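Local atomic coordinates of 11R-lipoxygenase (Gersemia fruticosa, PDB entry 3VF1), a protein that is a calcium-dependent lipoxygenase, a non-heme iron dioxygenase that probably adds molecular oxygen to polyunsaturated fatty acids. Residues D170-Q175 and L439-G444; V181-E184 and S188-K191; K191-T196 and S406-L411; S202-G207 and M429-L434. One frame throughout, in Å; residues are numbered along the deposited sequence.

Contact 1 of 4, residues D170-Q175 and L439-G444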
loop_
_atom_site.group_PDB
_atom_site.type_symbol
_atom_site.label_atom_id
_atom_site.label_comp_id
_atom_site.label_asym_id
_atom_site.label_seq_id
_atom_site.Cartn_x
_atom_site.Cartn_y
_atom_site.Cartn_z
ATOM N N ASP A 170 10.136 6.689 18.269
ATOM C CA ASP A 170 11.386 6.065 17.849
ATOM C C ASP A 170 12.271 7.097 17.149
ATOM O O ASP A 170 11.947 7.550 16.051
ATOM C CB ASP A 170 11.098 4.900 16.900
ATOM C CG ASP A 170 12.354 4.149 16.492
ATOM O OD1 ASP A 170 13.462 4.702 16.657
ATOM O OD2 ASP A 170 12.231 3.007 16.000
ATOM N N PRO A 171 13.399 7.466 17.777
ATOM C CA PRO A 171 14.244 8.546 17.252
ATOM C C PRO A 171 14.677 8.340 15.802
ATOM O O PRO A 171 14.926 9.319 15.097
ATOM C CB PRO A 171 15.466 8.528 18.183
ATOM C CG PRO A 171 15.445 7.191 18.840
ATOM C CD PRO A 171 14.003 6.819 18.954
ATOM N N ARG A 172 14.763 7.090 15.365
ATOM C CA ARG A 172 15.164 6.793 13.997
ATOM C C ARG A 172 14.209 7.410 12.977
ATOM O O ARG A 172 14.609 7.712 11.854
ATOM C CB ARG A 172 15.230 5.280 13.773
ATOM C CG ARG A 172 16.353 4.577 14.515
ATOM C CD ARG A 172 16.393 3.091 14.183
ATOM N NE ARG A 172 15.150 2.418 14.554
ATOM C CZ ARG A 172 14.877 1.144 14.292
ATOM N NH1 ARG A 172 15.755 0.384 13.650
ATOM N NH2 ARG A 172 13.718 0.626 14.673
ATOM N N TYR A 173 12.951 7.606 13.369
ATOM C CA TYR A 173 11.911 7.971 12.409
ATOM C C TYR A 173 11.049 9.172 12.807
ATOM O O TYR A 173 9.980 9.379 12.233
ATOM C CB TYR A 173 11.001 6.767 12.170
ATOM C CG TYR A 173 11.751 5.521 11.764
ATOM C CD1 TYR A 173 12.365 5.437 10.520
ATOM C CD2 TYR A 173 11.848 4.430 12.619
ATOM C CE1 TYR A 173 13.056 4.304 10.139
ATOM C CE2 TYR A 173 12.538 3.289 12.247
ATOM C CZ TYR A 173 13.139 3.233 11.006
ATOM O OH TYR A 173 13.829 2.105 10.629
ATOM N N VAL A 174 11.502 9.967 13.772
ATOM C CA VAL A 174 10.714 11.117 14.222
ATOM C C VAL A 174 10.907 12.358 13.353
ATOM O O VAL A 174 10.110 13.292 13.424
ATOM C CB VAL A 174 11.017 11.510 15.692
ATOM C CG1 VAL A 174 10.513 10.442 16.649
ATOM C CG2 VAL A 174 12.504 11.785 15.896
ATOM N N GLN A 175 11.951 12.368 12.531
ATOM C CA GLN A 175 12.304 13.566 11.774
ATOM C C GLN A 175 11.955 13.456 10.289
ATOM O O GLN A 175 12.351 12.507 9.614
ATOM C CB GLN A 175 13.794 13.866 11.942
ATOM C CG GLN A 175 14.111 15.345 12.107
ATOM C CD GLN A 175 15.456 15.583 12.771
ATOM O OE1 GLN A 175 16.031 14.679 13.377
ATOM N NE2 GLN A 175 15.963 16.807 12.661
ATOM N N LEU A 439 13.374 -3.631 6.917
ATOM C CA LEU A 439 13.379 -3.114 5.551
ATOM C C LEU A 439 14.147 -1.804 5.441
ATOM O O LEU A 439 15.098 -1.689 4.668
ATOM C CB LEU A 439 11.948 -2.892 5.060
ATOM C CG LEU A 439 11.109 -4.131 4.748
ATOM C CD1 LEU A 439 9.686 -3.720 4.391
ATOM C CD2 LEU A 439 11.730 -4.942 3.620
ATOM N N ILE A 440 13.727 -0.822 6.230
ATOM C CA ILE A 440 14.211 0.543 6.092
ATOM C C ILE A 440 15.584 0.785 6.725
ATOM O O ILE A 440 16.433 1.446 6.126
ATOM C CB ILE A 440 13.200 1.533 6.701
ATOM C CG1 ILE A 440 11.829 1.347 6.047
ATOM C CG2 ILE A 440 13.686 2.962 6.529
ATOM C CD1 ILE A 440 10.729 2.178 6.671
ATOM N N PRO A 441 15.813 0.254 7.937
ATOM C CA PRO A 441 17.056 0.600 8.634
ATOM C C PRO A 441 18.288 -0.030 7.995
ATOM O O PRO A 441 18.163 -0.839 7.074
ATOM C CB PRO A 441 16.835 0.024 10.033
ATOM C CG PRO A 441 15.940 -1.137 9.812
ATOM C CD PRO A 441 15.037 -0.763 8.668
ATOM N N THR A 442 19.467 0.345 8.478
ATOM C CA THR A 442 20.705 -0.265 8.013
ATOM C C THR A 442 20.733 -1.728 8.439
ATOM O O THR A 442 20.438 -2.054 9.588
ATOM C CB THR A 442 21.941 0.460 8.575
ATOM O OG1 THR A 442 21.845 0.544 10.002
ATOM C CG2 THR A 442 22.046 1.863 7.992
ATOM N N GLY A 443 21.086 -2.605 7.504
ATOM C CA GLY A 443 21.037 -4.035 7.744
ATOM C C GLY A 443 19.758 -4.638 7.195
ATOM O O GLY A 443 19.614 -5.859 7.133
ATOM N N GLY A 444 18.827 -3.779 6.793
ATOM C CA GLY A 444 17.558 -4.227 6.247
ATOM C C GLY A 444 17.665 -4.623 4.785
ATOM O O GLY A 444 18.731 -4.519 4.179
#
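P441 packs against two side chains of the 170-175 loop, R172 and Y173, which pack on each other. The phenol oxygen OH of Y173 sits 3.7 Å from CD of P441, and NH1 of R172 comes within 3.8 Å of CB of P441. With CG anti to its carbonyl carbon (chi1 -54°), the tyrosine reaches toward 439-444, and the edge of its ring, at CE1, meets CG2 of I440 at 3.9 Å. R172 is bent at chi3 (-60°), which brings its guanidinium group over the phenol oxygen, with Y173 OH lying 3.9 Å above the centre of the guanidinium plane. D170 fixes the arginine at two points. Its OD1 accepts from R172 N to close an Asx turn, while OD2 offers its syn lone pair to R172 NH2, almost exactly in the guanidinium plane, in a 3.1 Å salt bridge. P441 opens a type II turn that ends at G444, with G443 at a positive phi. Beyond the two loops, R172 NH2 also bonds N437 OD1 and Y173 OH bonds R436 O, so the polar ends hold the last turn of helix 428-438; I440 rests on helix 456-465, and helix 445-449 follows directly.

Contact 2 of 4, residues V181-E184 and S188-K191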
loop_
_atom_site.group_PDB
_atom_site.type_symbol
_atom_site.label_atom_id
_atom_site.label_comp_id
_atom_site.label_asym_id
_atom_site.label_seq_id
_atom_site.Cartn_x
_atom_site.Cartn_y
_atom_site.Cartn_z
ATOM N N VAL A 181 2.671 4.383 14.574
ATOM C CA VAL A 181 2.250 3.772 15.828
ATOM C C VAL A 181 3.459 3.471 16.703
ATOM O O VAL A 181 4.550 3.207 16.198
ATOM C CB VAL A 181 1.476 2.460 15.590
ATOM C CG1 VAL A 181 2.416 1.359 15.113
ATOM C CG2 VAL A 181 0.758 2.032 16.861
ATOM N N ASP A 182 3.259 3.515 18.017
ATOM C CA ASP A 182 4.315 3.184 18.962
ATOM C C ASP A 182 4.338 1.680 19.205
ATOM O O ASP A 182 3.456 1.134 19.867
ATOM C CB ASP A 182 4.099 3.922 20.285
ATOM C CG ASP A 182 5.194 3.639 21.297
ATOM O OD1 ASP A 182 5.999 2.712 21.064
ATOM O OD2 ASP A 182 5.247 4.339 22.330
ATOM N N ALA A 183 5.351 1.016 18.659
ATOM C CA ALA A 183 5.514 -0.421 18.834
ATOM C C ALA A 183 6.951 -0.816 18.526
ATOM O O ALA A 183 7.505 -0.420 17.502
ATOM C CB ALA A 183 4.552 -1.175 17.936
ATOM N N GLU A 184 7.553 -1.598 19.414
ATOM C CA GLU A 184 8.945 -2.002 19.254
ATOM C C GLU A 184 9.066 -3.127 18.233
ATOM O O GLU A 184 10.028 -3.183 17.466
ATOM C CB GLU A 184 9.530 -2.445 20.594
ATOM C CG GLU A 184 11.018 -2.750 20.545
ATOM C CD GLU A 184 11.611 -2.996 21.920
ATOM O OE1 GLU A 184 10.919 -2.724 22.925
ATOM O OE2 GLU A 184 12.769 -3.461 21.995
ATOM N N SER A 188 4.663 -6.699 19.885
ATOM C CA SER A 188 4.324 -5.742 20.935
ATOM C C SER A 188 3.074 -4.934 20.593
ATOM O O SER A 188 2.670 -4.054 21.352
ATOM C CB SER A 188 5.501 -4.802 21.210
ATOM O OG SER A 188 5.888 -4.105 20.040
ATOM N N LEU A 189 2.467 -5.231 19.448
ATOM C CA LEU A 189 1.217 -4.590 19.057
ATOM C C LEU A 189 0.029 -5.330 19.655
ATOM O O LEU A 189 0.127 -6.518 19.964
ATOM C CB LEU A 189 1.075 -4.570 17.533
ATOM C CG LEU A 189 1.925 -3.570 16.750
ATOM C CD1 LEU A 189 1.837 -3.869 15.262
ATOM C CD2 LEU A 189 1.480 -2.146 17.032
ATOM N N PRO A 190 -1.103 -4.630 19.825
ATOM C CA PRO A 190 -2.346 -5.294 20.227
ATOM C C PRO A 190 -2.686 -6.436 19.275
ATOM O O PRO A 190 -2.508 -6.295 18.065
ATOM C CB PRO A 190 -3.386 -4.178 20.123
ATOM C CG PRO A 190 -2.609 -2.928 20.343
ATOM C CD PRO A 190 -1.263 -3.169 19.724
ATOM N N LYS A 191 -3.166 -7.549 19.816
ATOM C CA LYS A 191 -3.414 -8.743 19.014
ATOM C C LYS A 191 -4.327 -8.451 17.824
ATOM O O LYS A 191 -4.212 -9.081 16.774
ATOM C CB LYS A 191 -4.028 -9.844 19.880
ATOM C CG LYS A 191 -3.645 -11.254 19.457
ATOM C CD LYS A 191 -4.263 -12.296 20.377
ATOM C CE LYS A 191 -3.503 -13.617 20.326
ATOM N NZ LYS A 191 -3.482 -14.224 18.965
#
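A183 and L189 form the close-packed half of this contact, a tight reversal of the chain in the long loop between helices 148-164 and 208-213. The methyl CB of A183 points at the leucine and lies 3.3 Å from its CD2 and 3.7 Å from its CG, so the branch point as well as one methyl presses on the alanine. L189 carries CG anti to its carbonyl carbon (chi1 -75°), which swings the CD2 branch back across the turn. The same methyl then meets CG1 of V181 at 4.1 Å, the two side chains crossing at a slant. In V181 this CG1 stands between the backbone N and the carbonyl carbon (chi1 72°) and is the branch turned to the leucine. Both V181 and L189 are buried, and both also rest on T433 of helix 428-438, which backs the apolar patch.

The other half, around E184 and S188, is solvent-exposed and more loosely joined. Hydroxyl OG of S188 stands 3.1 Å from N of E184 and 4.0 Å from CB of the same residue. It is hydrogen-bonded to E185 O, within the connecting turn. The carboxylate of E184 runs away from S188 on an extended chain, leaving CB as the part of its side chain closest to the serine.

Across the turn the chemistry therefore divides: hydrocarbon contacts close the buried side against the helix, whereas on the exposed side the serine hydroxyl is engaged by the backbone of the turn itself.

Contact 3 of 4, residues K191-T196 and S406-L411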
loop_
_atom_site.group_PDB
_atom_site.type_symbol
_atom_site.label_atom_id
_atom_site.label_comp_id
_atom_site.label_asym_id
_atom_site.label_seq_id
_atom_site.Cartn_x
_atom_site.Cartn_y
_atom_site.Cartn_z
ATOM N N LYS A 191 -3.166 -7.549 19.816
ATOM C CA LYS A 191 -3.414 -8.743 19.014
ATOM C C LYS A 191 -4.327 -8.451 17.824
ATOM O O LYS A 191 -4.212 -9.081 16.774
ATOM C CB LYS A 191 -4.028 -9.844 19.880
ATOM C CG LYS A 191 -3.645 -11.254 19.457
ATOM C CD LYS A 191 -4.263 -12.296 20.377
ATOM C CE LYS A 191 -3.503 -13.617 20.326
ATOM N NZ LYS A 191 -3.482 -14.224 18.965
ATOM N N ASP A 192 -5.232 -7.491 17.990
ATOM C CA ASP A 192 -6.222 -7.184 16.960
ATOM C C ASP A 192 -5.612 -6.629 15.673
ATOM O O ASP A 192 -6.238 -6.690 14.614
ATOM C CB ASP A 192 -7.264 -6.199 17.499
ATOM C CG ASP A 192 -8.277 -6.863 18.413
ATOM O OD1 ASP A 192 -8.644 -8.029 18.153
ATOM O OD2 ASP A 192 -8.706 -6.217 19.393
ATOM N N VAL A 193 -4.400 -6.088 15.759
ATOM C CA VAL A 193 -3.750 -5.505 14.589
ATOM C C VAL A 193 -2.420 -6.187 14.264
ATOM O O VAL A 193 -1.574 -5.617 13.576
ATOM C CB VAL A 193 -3.506 -3.993 14.770
ATOM C CG1 VAL A 193 -4.823 -3.270 14.995
ATOM C CG2 VAL A 193 -2.539 -3.736 15.918
ATOM N N GLN A 194 -2.241 -7.408 14.754
ATOM C CA GLN A 194 -1.033 -8.171 14.465
ATOM C C GLN A 194 -1.164 -8.898 13.134
ATOM O O GLN A 194 -2.229 -8.892 12.516
ATOM C CB GLN A 194 -0.756 -9.183 15.576
ATOM C CG GLN A 194 -0.248 -8.563 16.862
ATOM C CD GLN A 194 0.041 -9.596 17.932
ATOM O OE1 GLN A 194 -0.206 -10.787 17.746
ATOM N NE2 GLN A 194 0.570 -9.142 19.062
ATOM N N PHE A 195 -0.074 -9.520 12.698
ATOM C CA PHE A 195 -0.088 -10.322 11.484
ATOM C C PHE A 195 -1.076 -11.471 11.633
ATOM O O PHE A 195 -1.115 -12.137 12.666
ATOM C CB PHE A 195 1.311 -10.877 11.196
ATOM C CG PHE A 195 2.289 -9.844 10.707
ATOM C CD1 PHE A 195 1.931 -8.935 9.724
ATOM C CD2 PHE A 195 3.568 -9.786 11.233
ATOM C CE1 PHE A 195 2.831 -7.989 9.275
ATOM C CE2 PHE A 195 4.472 -8.841 10.789
ATOM C CZ PHE A 195 4.104 -7.941 9.810
ATOM N N THR A 196 -1.875 -11.699 10.597
ATOM C CA THR A 196 -2.833 -12.797 10.599
ATOM C C THR A 196 -2.155 -14.109 10.212
ATOM O O THR A 196 -2.791 -15.160 10.177
ATOM C CB THR A 196 -3.999 -12.524 9.636
ATOM O OG1 THR A 196 -3.494 -12.305 8.314
ATOM C CG2 THR A 196 -4.784 -11.299 10.086
ATOM N N SER A 406 -4.931 7.021 13.808
ATOM C CA SER A 406 -5.923 8.014 14.200
ATOM C C SER A 406 -7.305 7.382 14.342
ATOM O O SER A 406 -8.108 7.814 15.168
ATOM C CB SER A 406 -5.972 9.163 13.191
ATOM O OG SER A 406 -6.897 10.150 13.610
ATOM N N SER A 407 -7.584 6.364 13.534
ATOM C CA SER A 407 -8.857 5.658 13.616
ATOM C C SER A 407 -9.038 5.038 14.995
ATOM O O SER A 407 -10.100 5.161 15.608
ATOM C CB SER A 407 -8.944 4.565 12.549
ATOM O OG SER A 407 -9.049 5.121 11.248
ATOM N N TRP A 408 -7.997 4.370 15.481
ATOM C CA TRP A 408 -8.053 3.704 16.777
ATOM C C TRP A 408 -8.155 4.702 17.926
ATOM O O TRP A 408 -8.752 4.409 18.961
ATOM C CB TRP A 408 -6.825 2.811 16.973
ATOM C CG TRP A 408 -6.901 1.515 16.222
ATOM C CD1 TRP A 408 -6.310 1.221 15.028
ATOM C CD2 TRP A 408 -7.614 0.337 16.617
ATOM N NE1 TRP A 408 -6.611 -0.067 14.655
ATOM C CE2 TRP A 408 -7.410 -0.631 15.614
ATOM C CE3 TRP A 408 -8.405 0.008 17.721
ATOM C CZ2 TRP A 408 -7.970 -1.905 15.682
ATOM C CZ3 TRP A 408 -8.960 -1.258 17.787
ATOM C CH2 TRP A 408 -8.740 -2.198 16.774
ATOM N N ARG A 409 -7.581 5.884 17.735
ATOM C CA ARG A 409 -7.490 6.875 18.804
ATOM C C ARG A 409 -8.711 7.786 18.920
ATOM O O ARG A 409 -8.949 8.365 19.978
ATOM C CB ARG A 409 -6.245 7.742 18.603
ATOM C CG ARG A 409 -4.936 7.019 18.850
ATOM C CD ARG A 409 -3.750 7.860 18.409
ATOM N NE ARG A 409 -3.760 9.189 19.013
ATOM C CZ ARG A 409 -3.412 9.448 20.270
ATOM N NH1 ARG A 409 -3.033 8.469 21.079
ATOM N NH2 ARG A 409 -3.451 10.693 20.725
ATOM N N ASN A 410 -9.476 7.925 17.841
ATOM C CA ASN A 410 -10.540 8.924 17.808
ATOM C C ASN A 410 -11.921 8.409 17.397
ATOM O O ASN A 410 -12.923 9.087 17.621
ATOM C CB ASN A 410 -10.136 10.073 16.883
ATOM C CG ASN A 410 -8.815 10.700 17.282
ATOM O OD1 ASN A 410 -8.761 11.550 18.171
ATOM N ND2 ASN A 410 -7.739 10.280 16.626
ATOM N N LEU A 411 -11.981 7.221 16.803
ATOM C CA LEU A 411 -13.250 6.694 16.312
ATOM C C LEU A 411 -13.668 5.427 17.051
ATOM O O LEU A 411 -12.862 4.515 17.233
ATOM C CB LEU A 411 -13.162 6.394 14.815
ATOM C CG LEU A 411 -12.827 7.570 13.899
ATOM C CD1 LEU A 411 -12.775 7.101 12.453
ATOM C CD2 LEU A 411 -13.834 8.695 14.064
#
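This contact joins the loop ahead of helix 208-213 to the C-terminal end of helix 369-410, the long helix that supplies the iron ligands H392 and H397, and it lies beside the PLAT domain, a beta sandwich. The loop segment begins with a short 3-10 turn at K191 and D192, and K191 makes a cation-pi contact with W126 of the PLAT domain. D192 comes next: its CB lies 4.3 Å from CH2 of W408, while OD1 accepts a hydrogen bond from W126 N, so this one residue faces both the sandwich and the helix.

V193 makes the closest approach. With CG1 anti to the carbonyl carbon (chi1 -60°), that methyl is directed at the indole, where it sits against the NE1-CE2-CZ2 margin, CZ2 at 3.5 Å and CE2 and NE1 at 3.7 Å each. The two side chains run past each other in opposite directions. Q194 then turns back, its backbone N bonded to K191 O and its NE2 to L189 O, and F195 goes on to helix 428-438.

W408 is held from further sides, stacking on Y165 and meeting W418 edge-to-face. Two residues on, at the end of the helix, N410 folds its amide back onto the turn before it: ND2 donates to S406 O at 2.9 Å, in the carbonyl plane on a lone pair, with an N-H...O angle of 157°.

Contact 4 of 4, residues S202-G207 and M429-L434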
loop_
_atom_site.group_PDB
_atom_site.type_symbol
_atom_site.label_atom_id
_atom_site.label_comp_id
_atom_site.label_asym_id
_atom_site.label_seq_id
_atom_site.Cartn_x
_atom_site.Cartn_y
_atom_site.Cartn_z
ATOM N N SER A 202 8.862 -13.304 9.505
ATOM C CA SER A 202 10.197 -13.730 9.092
ATOM C C SER A 202 10.289 -13.887 7.578
ATOM O O SER A 202 10.765 -14.907 7.082
ATOM C CB SER A 202 10.558 -15.055 9.767
ATOM O OG SER A 202 9.680 -16.094 9.369
ATOM N N LEU A 203 9.843 -12.869 6.849
ATOM C CA LEU A 203 9.764 -12.952 5.396
ATOM C C LEU A 203 10.845 -12.124 4.704
ATOM O O LEU A 203 11.227 -12.419 3.571
ATOM C CB LEU A 203 8.381 -12.493 4.925
ATOM C CG LEU A 203 7.737 -13.292 3.790
ATOM C CD1 LEU A 203 7.491 -14.735 4.209
ATOM C CD2 LEU A 203 6.435 -12.635 3.357
ATOM N N PHE A 204 11.338 -11.093 5.385
ATOM C CA PHE A 204 12.315 -10.186 4.788
ATOM C C PHE A 204 13.744 -10.497 5.222
ATOM O O PHE A 204 14.668 -9.736 4.928
ATOM C CB PHE A 204 11.969 -8.738 5.130
ATOM C CG PHE A 204 10.578 -8.341 4.728
ATOM C CD1 PHE A 204 9.902 -9.033 3.734
ATOM C CD2 PHE A 204 9.943 -7.279 5.347
ATOM C CE1 PHE A 204 8.621 -8.671 3.365
ATOM C CE2 PHE A 204 8.661 -6.913 4.983
ATOM C CZ PHE A 204 8.000 -7.609 3.990
ATOM N N ARG A 205 13.927 -11.609 5.924
ATOM C CA ARG A 205 15.265 -12.082 6.236
ATOM C C ARG A 205 15.796 -12.790 4.998
ATOM O O ARG A 205 15.112 -13.633 4.420
ATOM C CB ARG A 205 15.245 -13.034 7.434
ATOM C CG ARG A 205 14.752 -14.435 7.109
ATOM C CD ARG A 205 14.588 -15.270 8.367
ATOM N NE ARG A 205 14.664 -16.701 8.087
ATOM C CZ ARG A 205 14.463 -17.656 8.989
ATOM N NH1 ARG A 205 14.162 -17.344 10.245
ATOM N NH2 ARG A 205 14.560 -18.929 8.634
ATOM N N VAL A 206 17.007 -12.438 4.581
ATOM C CA VAL A 206 17.570 -12.985 3.354
ATOM C C VAL A 206 18.833 -13.784 3.651
ATOM O O VAL A 206 19.926 -13.431 3.206
ATOM C CB VAL A 206 17.896 -11.874 2.339
ATOM C CG1 VAL A 206 18.143 -12.478 0.970
ATOM C CG2 VAL A 206 16.763 -10.860 2.278
ATOM N N GLY A 207 18.671 -14.862 4.409
ATOM C CA GLY A 207 19.784 -15.725 4.756
ATOM C C GLY A 207 19.931 -16.876 3.783
ATOM O O GLY A 207 19.265 -16.922 2.749
ATOM N N MET A 429 -0.262 -1.370 10.149
ATOM C CA MET A 429 0.562 -1.129 11.331
ATOM C C MET A 429 1.548 -2.271 11.556
ATOM O O MET A 429 2.714 -2.042 11.879
ATOM C CB MET A 429 -0.309 -0.932 12.573
ATOM C CG MET A 429 -0.839 0.485 12.732
ATOM S SD MET A 429 -1.857 0.715 14.208
ATOM C CE MET A 429 -3.287 -0.273 13.793
ATOM N N ALA A 430 1.078 -3.502 11.382
ATOM C CA ALA A 430 1.933 -4.672 11.547
ATOM C C ALA A 430 3.115 -4.641 10.581
ATOM O O ALA A 430 4.268 -4.755 11.001
ATOM C CB ALA A 430 1.125 -5.948 11.353
ATOM N N ILE A 431 2.830 -4.487 9.290
ATOM C CA ILE A 431 3.874 -4.542 8.268
ATOM C C ILE A 431 4.871 -3.390 8.390
ATOM O O ILE A 431 6.063 -3.570 8.145
ATOM C CB ILE A 431 3.286 -4.553 6.837
ATOM C CG1 ILE A 431 4.389 -4.811 5.807
ATOM C CG2 ILE A 431 2.587 -3.237 6.523
ATOM C CD1 ILE A 431 5.154 -6.101 6.027
ATOM N N ASN A 432 4.387 -2.210 8.766
ATOM C CA ASN A 432 5.258 -1.046 8.909
ATOM C C ASN A 432 6.179 -1.158 10.118
ATOM O O ASN A 432 7.305 -0.667 10.096
ATOM C CB ASN A 432 4.436 0.238 9.004
ATOM C CG ASN A 432 3.947 0.715 7.655
ATOM O OD1 ASN A 432 4.012 -0.012 6.663
ATOM N ND2 ASN A 432 3.455 1.944 7.609
ATOM N N THR A 433 5.695 -1.799 11.176
ATOM C CA THR A 433 6.514 -2.021 12.359
ATOM C C THR A 433 7.654 -2.963 12.005
ATOM O O THR A 433 8.789 -2.769 12.438
ATOM C CB THR A 433 5.697 -2.623 13.516
ATOM O OG1 THR A 433 4.660 -1.712 13.904
ATOM C CG2 THR A 433 6.594 -2.896 14.716
ATOM N N LEU A 434 7.343 -3.984 11.211
ATOM C CA LEU A 434 8.355 -4.904 10.716
ATOM C C LEU A 434 9.307 -4.165 9.782
ATOM O O LEU A 434 10.524 -4.342 9.851
ATOM C CB LEU A 434 7.700 -6.069 9.973
ATOM C CG LEU A 434 8.648 -7.142 9.433
ATOM C CD1 LEU A 434 9.265 -7.935 10.576
ATOM C CD2 LEU A 434 7.924 -8.061 8.466
#
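Helix 428-438 packs beside the catalytic iron site of the lipoxygenase domain, and here its inner face receives F204 from the loop leading to helix 208-213. The phenyl ring reaches the helix through one side, CD2, CE2 and CZ. CE2 is shared, with CD1 of I431 and CD2 of L434 each 3.7 Å away. The isoleucine methyl extends its contact to CZ and the leucine methyl to CD2, so the two residues, three apart on the helix, grip neighbouring bonds of the ring. I431 crosses the phenylalanine at about a right angle, L434 more obliquely. L434 sets CG anti to its backbone N (chi1 -178°), which sends CD2 out from the helix to the ring.

Behind this face the helix is tied internally: T433 OG1 and T433 N reach M429 O from opposite faces of the carbonyl plane, the hydroxyl at 2.8 Å. N432 bonds H397 O and E401, linking the helix to 369-410. A631 and L632 of helix 619-632 also pack on F204.

I431 touches the iron ligand H397 and lies about 6 Å from the iron at its side chain, and the side chain of F204 is about 5 Å from that of I698, another ligand. An alanine in place of F204 would probably open a gap between I431, L434 and helix 619-632, depriving both methyls of their shared partner. The contact is wholly hydrocarbon and buried, giving the second shell of the metal site an apolar lining here.

In the fold
Beyond the N-terminal PLAT domain and helix 148-164, the chain enters one long loop that supplies the first segment of all four contacts. Contact 1 closes the widest span, from 170-175 to 439-444, and the other three are nested within it. Contact 2 is a local turn; at K191 it hands over to contact 3, which reaches helix 369-410. Contact 4, opening after contact 2 has closed, runs to helix 428-438 and crosses contact 3. Physically, L189 and F195 of contacts 2 and 3 pack on A430 of contact 4, while F204 meets L439 of contact 1. Together they bind the loop to the helices around the iron, with contact 3 alongside the PLAT domain.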